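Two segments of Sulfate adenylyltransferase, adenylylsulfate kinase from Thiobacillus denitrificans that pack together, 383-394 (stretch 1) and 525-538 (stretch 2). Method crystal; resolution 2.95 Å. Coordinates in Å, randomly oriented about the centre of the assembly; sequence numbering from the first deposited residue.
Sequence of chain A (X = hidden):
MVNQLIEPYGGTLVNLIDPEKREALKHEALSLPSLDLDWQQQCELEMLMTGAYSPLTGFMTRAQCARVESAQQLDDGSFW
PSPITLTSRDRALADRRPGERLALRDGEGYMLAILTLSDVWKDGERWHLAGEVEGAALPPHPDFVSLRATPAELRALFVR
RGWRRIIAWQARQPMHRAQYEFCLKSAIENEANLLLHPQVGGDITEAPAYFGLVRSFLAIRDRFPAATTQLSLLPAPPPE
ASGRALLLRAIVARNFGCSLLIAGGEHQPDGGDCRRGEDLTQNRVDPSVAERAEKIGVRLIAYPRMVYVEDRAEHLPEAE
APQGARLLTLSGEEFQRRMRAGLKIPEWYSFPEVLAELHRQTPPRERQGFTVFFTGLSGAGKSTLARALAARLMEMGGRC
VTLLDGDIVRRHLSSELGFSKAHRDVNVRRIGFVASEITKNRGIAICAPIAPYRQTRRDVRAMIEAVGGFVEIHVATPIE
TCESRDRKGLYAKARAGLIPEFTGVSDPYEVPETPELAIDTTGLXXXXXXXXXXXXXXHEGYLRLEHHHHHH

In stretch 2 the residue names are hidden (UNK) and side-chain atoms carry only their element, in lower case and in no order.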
ATOM      1  N   SER A 383     -30.129   4.217  39.159  1.00 53.40           N
ATOM      2  CA  SER A 383     -30.798   3.847  37.914  1.00 59.93           C
ATOM      3  C   SER A 383     -30.817   4.957  36.871  1.00 59.58           C
ATOM      4  O   SER A 383     -30.612   4.705  35.686  1.00 67.33           O
ATOM      5  CB  SER A 383     -32.217   3.350  38.162  1.00 62.32           C
ATOM      6  OG  SER A 383     -32.243   1.943  38.368  1.00 84.75           O
ATOM      7  N   THR A 384     -31.063   6.182  37.306  1.00 57.71           N
ATOM      8  CA  THR A 384     -31.099   7.319  36.393  1.00 58.60           C
ATOM      9  C   THR A 384     -29.731   7.571  35.743  1.00 54.86           C
ATOM     10  O   THR A 384     -29.635   7.804  34.534  1.00 53.42           O
ATOM     11  CB  THR A 384     -31.537   8.610  37.124  1.00 63.35           C
ATOM     12  OG1 THR A 384     -32.291   8.269  38.289  1.00 75.50           O
ATOM     13  CG2 THR A 384     -32.394   9.481  36.220  1.00 56.55           C
ATOM     14  N   LEU A 385     -28.685   7.544  36.558  1.00 52.14           N
ATOM     15  CA  LEU A 385     -27.332   7.664  36.050  1.00 49.71           C
ATOM     16  C   LEU A 385     -27.056   6.565  35.048  1.00 54.37           C
ATOM     17  O   LEU A 385     -26.585   6.827  33.952  1.00 52.91           O
ATOM     18  CB  LEU A 385     -26.329   7.564  37.199  1.00 56.78           C
ATOM     19  CG  LEU A 385     -25.958   8.935  37.742  1.00 59.37           C
ATOM     20  CD1 LEU A 385     -24.967   8.806  38.893  1.00 67.28           C
ATOM     21  CD2 LEU A 385     -25.377   9.744  36.586  1.00 58.43           C
ATOM     22  N   ALA A 386     -27.358   5.329  35.435  1.00 51.30           N
ATOM     23  CA  ALA A 386     -27.059   4.189  34.605  1.00 42.34           C
ATOM     24  C   ALA A 386     -27.674   4.385  33.224  1.00 49.75           C
ATOM     25  O   ALA A 386     -26.986   4.258  32.219  1.00 60.23           O
ATOM     26  CB  ALA A 386     -27.519   2.925  35.264  1.00 43.74           C
ATOM     27  N   ARG A 387     -28.950   4.735  33.154  1.00 43.21           N
ATOM     28  CA  ARG A 387     -29.590   4.930  31.845  1.00 45.86           C
ATOM     29  C   ARG A 387     -28.960   6.021  31.000  1.00 44.96           C
ATOM     30  O   ARG A 387     -28.793   5.882  29.799  1.00 43.75           O
ATOM     31  CB  ARG A 387     -31.072   5.250  31.992  1.00 49.55           C
ATOM     32  CG  ARG A 387     -31.971   4.125  31.634  1.00 51.51           C
ATOM     33  CD  ARG A 387     -33.392   4.564  31.730  1.00 63.88           C
ATOM     34  NE  ARG A 387     -33.885   5.153  30.490  1.00 61.51           N
ATOM     35  CZ  ARG A 387     -34.483   4.450  29.536  1.00 68.91           C
ATOM     36  NH1 ARG A 387     -34.630   3.130  29.682  1.00 60.32           N
ATOM     37  NH2 ARG A 387     -34.933   5.067  28.446  1.00 45.02           N
ATOM     38  N   ALA A 388     -28.653   7.142  31.624  1.00 52.42           N
ATOM     39  CA  ALA A 388     -27.988   8.211  30.895  1.00 54.01           C
ATOM     40  C   ALA A 388     -26.629   7.733  30.369  1.00 54.28           C
ATOM     41  O   ALA A 388     -26.293   7.972  29.211  1.00 54.15           O
ATOM     42  CB  ALA A 388     -27.833   9.451  31.775  1.00 43.98           C
ATOM     43  N   LEU A 389     -25.865   7.049  31.221  1.00 43.68           N
ATOM     44  CA  LEU A 389     -24.529   6.600  30.872  1.00 44.08           C
ATOM     45  C   LEU A 389     -24.611   5.648  29.666  1.00 48.59           C
ATOM     46  O   LEU A 389     -23.787   5.712  28.758  1.00 48.16           O
ATOM     47  CB  LEU A 389     -23.874   5.953  32.096  1.00 38.00           C
ATOM     48  CG  LEU A 389     -22.366   5.758  32.144  1.00 42.37           C
ATOM     49  CD1 LEU A 389     -22.046   4.283  32.247  1.00 38.48           C
ATOM     50  CD2 LEU A 389     -21.644   6.453  30.957  1.00 43.16           C
ATOM     51  N   ALA A 390     -25.625   4.788  29.655  1.00 49.25           N
ATOM     52  CA  ALA A 390     -25.887   3.897  28.533  1.00 39.84           C
ATOM     53  C   ALA A 390     -26.088   4.684  27.234  1.00 42.05           C
ATOM     54  O   ALA A 390     -25.490   4.374  26.221  1.00 45.07           O
ATOM     55  CB  ALA A 390     -27.121   3.035  28.823  1.00 42.32           C
ATOM     56  N   ALA A 391     -26.953   5.689  27.259  1.00 45.76           N
ATOM     57  CA  ALA A 391     -27.228   6.487  26.070  1.00 37.20           C
ATOM     58  C   ALA A 391     -25.918   7.045  25.492  1.00 50.01           C
ATOM     59  O   ALA A 391     -25.650   6.912  24.306  1.00 43.30           O
ATOM     60  CB  ALA A 391     -28.191   7.620  26.397  1.00 33.03           C
ATOM     61  N   ARG A 392     -25.104   7.667  26.340  1.00 53.71           N
ATOM     62  CA  ARG A 392     -23.840   8.233  25.908  1.00 45.41           C
ATOM     63  C   ARG A 392     -22.952   7.185  25.257  1.00 51.25           C
ATOM     64  O   ARG A 392     -22.471   7.390  24.132  1.00 57.58           O
ATOM     65  CB  ARG A 392     -23.094   8.832  27.088  1.00 42.92           C
ATOM     66  CG  ARG A 392     -23.728  10.051  27.673  1.00 59.80           C
ATOM     67  CD  ARG A 392     -23.728  11.184  26.662  1.00 59.24           C
ATOM     68  NE  ARG A 392     -22.548  11.150  25.811  1.00 57.18           N
ATOM     69  CZ  ARG A 392     -21.513  11.976  25.925  1.00 70.07           C
ATOM     70  NH1 ARG A 392     -21.505  12.924  26.863  1.00 58.57           N
ATOM     71  NH2 ARG A 392     -20.482  11.856  25.088  1.00 70.27           N
ATOM     72  N   LEU A 393     -22.721   6.081  25.976  1.00 35.94           N
ATOM     73  CA  LEU A 393     -21.836   5.043  25.495  1.00 39.14           C
ATOM     74  C   LEU A 393     -22.318   4.504  24.150  1.00 44.82           C
ATOM     75  O   LEU A 393     -21.519   4.012  23.353  1.00 49.06           O
ATOM     76  CB  LEU A 393     -21.688   3.939  26.522  1.00 32.39           C
ATOM     77  CG  LEU A 393     -20.932   4.481  27.717  1.00 40.44           C
ATOM     78  CD1 LEU A 393     -20.608   3.407  28.748  1.00 37.05           C
ATOM     79  CD2 LEU A 393     -19.673   5.154  27.237  1.00 37.77           C
ATOM     80  N   MET A 394     -23.614   4.622  23.880  1.00 41.98           N
ATOM     81  CA  MET A 394     -24.190   4.084  22.646  1.00 37.49           C
ATOM     82  C   MET A 394     -23.848   4.919  21.444  1.00 38.51           C
ATOM     83  O   MET A 394     -23.952   4.469  20.338  1.00 45.75           O
ATOM     84  CB  MET A 394     -25.712   3.963  22.752  1.00 42.24           C
ATOM     85  CG  MET A 394     -26.168   2.761  23.596  1.00 59.93           C
ATOM     86  SD  MET A 394     -27.920   2.258  23.490  1.00 49.84           S
ATOM     87  CE  MET A 394     -27.853   0.911  24.691  1.00 45.05           C
ATOM     88  N   UNK A 525     -26.126  17.847  38.647  1.00 58.48           N
ATOM     89  CA  UNK A 525     -27.095  17.502  37.620  1.00 59.65           C
ATOM     90  C   UNK A 525     -26.693  16.169  36.972  1.00 74.31           C
ATOM     91  O   UNK A 525     -25.503  15.783  36.987  1.00 74.05           O
ATOM     92  c   UNK A 525     -27.175  18.601  36.585  1.00 54.72           C
ATOM     93  N   UNK A 526     -27.668  15.456  36.412  1.00 64.45           N
ATOM     94  CA  UNK A 526     -27.348  14.226  35.693  1.00 64.65           C
ATOM     95  C   UNK A 526     -26.178  14.462  34.729  1.00 61.62           C
ATOM     96  O   UNK A 526     -25.153  13.771  34.784  1.00 57.46           O
ATOM     97  c   UNK A 526     -28.151  12.677  33.874  1.00 64.49           C
ATOM     98  c   UNK A 526     -28.568  13.679  34.936  1.00 62.06           C
ATOM     99  c   UNK A 526     -28.898  11.678  36.390  1.00 54.29           C
ATOM    100  c   UNK A 526     -29.479  12.953  35.904  1.00 46.78           C
ATOM    101  N   UNK A 527     -26.331  15.447  33.857  1.00 51.21           N
ATOM    102  CA  UNK A 527     -25.285  15.761  32.905  1.00 58.20           C
ATOM    103  C   UNK A 527     -23.894  15.843  33.514  1.00 59.16           C
ATOM    104  O   UNK A 527     -22.934  15.277  32.982  1.00 53.71           O
ATOM    105  c   UNK A 527     -25.601  17.060  32.197  1.00 53.54           C
ATOM    106  c   UNK A 527     -26.747  16.919  31.213  1.00 61.81           C
ATOM    107  o   UNK A 527     -27.276  15.783  31.063  1.00 55.88           O
ATOM    108  o   UNK A 527     -27.109  17.946  30.588  1.00 70.96           O
ATOM    109  N   UNK A 528     -23.783  16.549  34.628  1.00 52.54           N
ATOM    110  CA  UNK A 528     -22.479  16.729  35.253  1.00 63.07           C
ATOM    111  C   UNK A 528     -21.917  15.423  35.795  1.00 60.85           C
ATOM    112  O   UNK A 528     -20.718  15.159  35.695  1.00 71.97           O
ATOM    113  o   UNK A 528     -22.643  21.368  36.678  1.00 80.24           O
ATOM    114  c   UNK A 528     -22.551  17.789  36.351  1.00 63.59           C
ATOM    115  c   UNK A 528     -22.868  19.175  35.805  1.00 67.91           C
ATOM    116  o   UNK A 528     -23.633  19.854  37.953  1.00 81.55           O
ATOM    117  c   UNK A 528     -23.059  20.206  36.894  1.00 81.40           C
ATOM    118  N   UNK A 529     -22.794  14.615  36.366  1.00 57.10           N
ATOM    119  CA  UNK A 529     -22.399  13.337  36.907  1.00 57.67           C
ATOM    120  C   UNK A 529     -21.960  12.412  35.775  1.00 59.79           C
ATOM    121  O   UNK A 529     -20.866  11.824  35.838  1.00 66.65           O
ATOM    122  c   UNK A 529     -23.560  12.723  37.725  1.00 43.65           C
ATOM    123  N   UNK A 530     -22.803  12.296  34.744  1.00 47.20           N
ATOM    124  CA  UNK A 530     -22.496  11.481  33.575  1.00 48.63           C
ATOM    125  C   UNK A 530     -21.097  11.782  33.018  1.00 51.44           C
ATOM    126  O   UNK A 530     -20.260  10.867  32.825  1.00 42.41           O
ATOM    127  c   UNK A 530     -24.785  10.934  32.840  1.00 59.11           C
ATOM    128  c   UNK A 530     -23.552  11.686  32.486  1.00 49.09           C
ATOM    129  c   UNK A 530     -23.041  11.206  31.140  1.00 51.36           C
ATOM    130  N   UNK A 531     -20.857  13.074  32.782  1.00 52.91           N
ATOM    131  CA  UNK A 531     -19.561  13.574  32.327  1.00 43.87           C
ATOM    132  C   UNK A 531     -18.460  13.093  33.241  1.00 48.71           C
ATOM    133  O   UNK A 531     -17.442  12.590  32.772  1.00 55.41           O
ATOM    134  c   UNK A 531     -18.119  15.084  30.271  1.00 52.44           C
ATOM    135  n   UNK A 531     -16.854  15.027  29.868  1.00 35.75           N
ATOM    136  o   UNK A 531     -19.060  14.680  29.585  1.00 55.30           O
ATOM    137  c   UNK A 531     -19.564  15.096  32.289  1.00 45.50           C
ATOM    138  c   UNK A 531     -18.362  15.685  31.623  1.00 43.03           C
ATOM    139  N   UNK A 532     -18.687  13.240  34.543  1.00 47.62           N
ATOM    140  CA  UNK A 532     -17.702  12.871  35.542  1.00 52.21           C
ATOM    141  C   UNK A 532     -17.307  11.403  35.420  1.00 54.95           C
ATOM    142  O   UNK A 532     -16.162  11.038  35.702  1.00 49.36           O
ATOM    143  c   UNK A 532     -18.199  13.205  36.945  1.00 57.67           C
ATOM    144  c   UNK A 532     -15.892  13.905  37.855  1.00 91.05           C
ATOM    145  o   UNK A 532     -15.994  15.103  37.585  1.00 87.20           O
ATOM    146  c   UNK A 532     -17.141  13.031  38.048  1.00 76.72           C
ATOM    147  n   UNK A 532     -14.708  13.302  38.008  1.00 72.89           N
ATOM    148  N   UNK A 533     -18.236  10.563  34.971  1.00 44.77           N
ATOM    149  CA  UNK A 533     -17.866   9.173  34.760  1.00 51.98           C
ATOM    150  C   UNK A 533     -17.276   8.933  33.353  1.00 54.18           C
ATOM    151  O   UNK A 533     -16.438   8.036  33.172  1.00 55.72           O
ATOM    152  c   UNK A 533     -21.437   7.701  34.948  1.00 50.77           C
ATOM    153  c   UNK A 533     -20.149   8.089  34.236  1.00 59.45           C
ATOM    154  c   UNK A 533     -18.964   8.127  35.190  1.00 55.41           C
ATOM    155  c   UNK A 533     -19.502   8.440  36.551  1.00 52.84           C
ATOM    156  N   UNK A 534     -17.659   9.736  32.363  1.00 42.54           N
ATOM    157  CA  UNK A 534     -16.993   9.583  31.069  1.00 42.59           C
ATOM    158  C   UNK A 534     -15.531   9.953  31.247  1.00 50.03           C
ATOM    159  O   UNK A 534     -14.648   9.379  30.617  1.00 56.90           O
ATOM    160  c   UNK A 534     -17.655  10.403  29.958  1.00 35.90           C
ATOM    161  c   UNK A 534     -19.029   9.827  29.593  1.00 55.08           C
ATOM    162  c   UNK A 534     -19.884  10.805  28.807  1.00 50.52           C
ATOM    163  c   UNK A 534     -18.893   8.504  28.850  1.00 44.36           C
ATOM    164  N   UNK A 535     -15.280  10.913  32.121  1.00 46.30           N
ATOM    165  CA  UNK A 535     -13.930  11.196  32.537  1.00 50.66           C
ATOM    166  C   UNK A 535     -13.227   9.964  33.148  1.00 58.97           C
ATOM    167  O   UNK A 535     -12.089   9.645  32.770  1.00 58.79           O
ATOM    168  c   UNK A 535     -14.254  14.763  33.930  1.00 57.22           C
ATOM    169  c   UNK A 535     -12.294  13.974  32.607  1.00 43.90           C
ATOM    170  c   UNK A 535     -13.754  13.734  32.936  1.00 56.15           C
ATOM    171  c   UNK A 535     -13.931  12.343  33.532  1.00 49.05           C
ATOM    172  N   UNK A 536     -13.878   9.276  34.085  1.00 40.99           N
ATOM    173  CA  UNK A 536     -13.212   8.170  34.728  1.00 46.94           C
ATOM    174  C   UNK A 536     -12.773   7.199  33.619  1.00 47.44           C
ATOM    175  O   UNK A 536     -11.600   6.805  33.557  1.00 58.85           O
ATOM    176  n   UNK A 536     -11.013   5.737  38.267  1.00 72.57           N
ATOM    177  c   UNK A 536     -12.073   7.660  37.070  1.00 43.58           C
ATOM    178  c   UNK A 536     -11.308   7.199  38.290  1.00 39.44           C
ATOM    179  c   UNK A 536     -13.453   7.016  36.987  1.00 39.46           C
ATOM    180  c   UNK A 536     -14.135   7.483  35.738  1.00 36.68           C
ATOM    181  N   UNK A 537     -13.738   6.818  32.747  1.00 40.42           N
ATOM    182  CA  UNK A 537     -13.539   5.856  31.635  1.00 44.97           C
ATOM    183  C   UNK A 537     -12.461   6.324  30.662  1.00 56.32           C
ATOM    184  O   UNK A 537     -11.578   5.545  30.274  1.00 58.40           O
ATOM    185  c   UNK A 537     -16.048   5.044  31.641  1.00 44.85           C
ATOM    186  c   UNK A 537     -14.845   5.560  30.853  1.00 41.45           C
ATOM    187  c   UNK A 537     -17.295   5.035  30.792  1.00 38.28           C
ATOM    188  c   UNK A 537     -15.775   3.660  32.218  1.00 46.03           C
ATOM    189  N   UNK A 538     -12.529   7.595  30.270  1.00 50.03           N
ATOM    190  CA  UNK A 538     -11.533   8.168  29.373  1.00 51.06           C
ATOM    191  C   UNK A 538     -10.138   8.054  29.962  1.00 48.82           C
ATOM    192  O   UNK A 538      -9.165   7.851  29.253  1.00 64.33           O
ATOM    193  o   UNK A 538     -11.342   8.771  26.467  1.00 54.33           O
ATOM    194  c   UNK A 538     -11.842   9.627  29.088  1.00 55.25           C
ATOM    195  c   UNK A 538     -10.809  10.279  28.220  1.00 53.59           C
ATOM    196  c   UNK A 538     -10.446   9.421  27.039  1.00 56.44           C
ATOM    197  o   UNK A 538      -9.261   9.402  26.675  1.00 64.65           O
TER

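Position 525 has one side-chain carbon, out of reach of stretch 1, so it is Ala525; it precedes the helix as its N-cap. Position 526 carries four carbons, forked at the first, with one arm two carbons long. That pattern is isoleucine, Ile526, whose CD1 lies 4.1 Å from Thr384 CB and 4.0 Å from Leu385 CD2, while its CG2 is 3.9 Å from Ala388 CB.

Position 527 has two carbons, the second bearing two oxygens, and makes no contact: Asp527. At 528 a third carbon precedes the two oxygens, which gives Glu528. It too stays clear of stretch 1 and turns back on its own helix start, where Ala525 N donates to Glu528 OE1 at 3.3 Å with a nearly straight N-H...O angle of 175°.

Position 529 shows a single carbon directed toward stretch 1, hence Ala529; its CB lies 3.7 Å from Leu385 CD2. Position 530 has one carbon carrying two more, the short fork of valine. Val530 sits as a knob among Leu385, Ala388, Leu389 and Arg392, with CG2 3.6 Å from Ala388 CB and CG1 3.7 Å from Arg392 CG.

At 531 three carbons end in one oxygen and one nitrogen, the amide of glutamine. The CA-to-CB bond of Gln531 points away, yet its end comes nearer, leaving OE1 4.1 Å from Arg392 NH1, an approach too long to count as a hydrogen bond. Position 532 has the same atoms, so it is Gln532, but it is out of reach.

Position 533 again has four carbons forked at the first, with a two-carbon arm: Ile533. Its chi2 of -150° (t) extends that arm, and CD1 reaches 3.5 Å from Leu389 CG. Position 534 forks at the second of its four carbons, which distinguishes leucine from isoleucine. Leu534 CD1 lies over one face of the Arg392 guanidinium, 3.3 Å from NH1, while CD2 is 4.0 Å from Leu389 CD2 and 3.8 Å from Leu393 CD2.

Position 535 repeats the leucine fork but makes no contact: Leu535. Position 536 has four carbons in a row ending in nitrogen and is out of reach of stretch 1, so it is Lys536. The fork at the second carbon returns at 537, and Leu537 CD1 lies 4.2 Å from Leu393 CD1. Position 538 has three carbons, the third bearing two oxygens, and is Glu538, clear of stretch 1.

The contact works by apolar packing. No hydrogen bond joins the stretches, and 551 Å² is buried, counting both sides. The helix axes cross at -60° and approach to 9.8 Å; the small Ala388 lies beside the Val530 knob, and the CA atoms of Leu389 and Val530 are 5.9 Å apart. The apolar contacts come from 526, 529, 530, 533, 534 and 537, at the three- and four-residue spacing of one helical face; across from them are mainly Leu385, Ala388, Leu389, Arg392 and Leu393, with Thr384 touching Ile526 at the edge. Arg392 contributes its aliphatic CG as well as its guanidinium face.

Stretch 2 (525-538) AIDEAVQQILLKLE
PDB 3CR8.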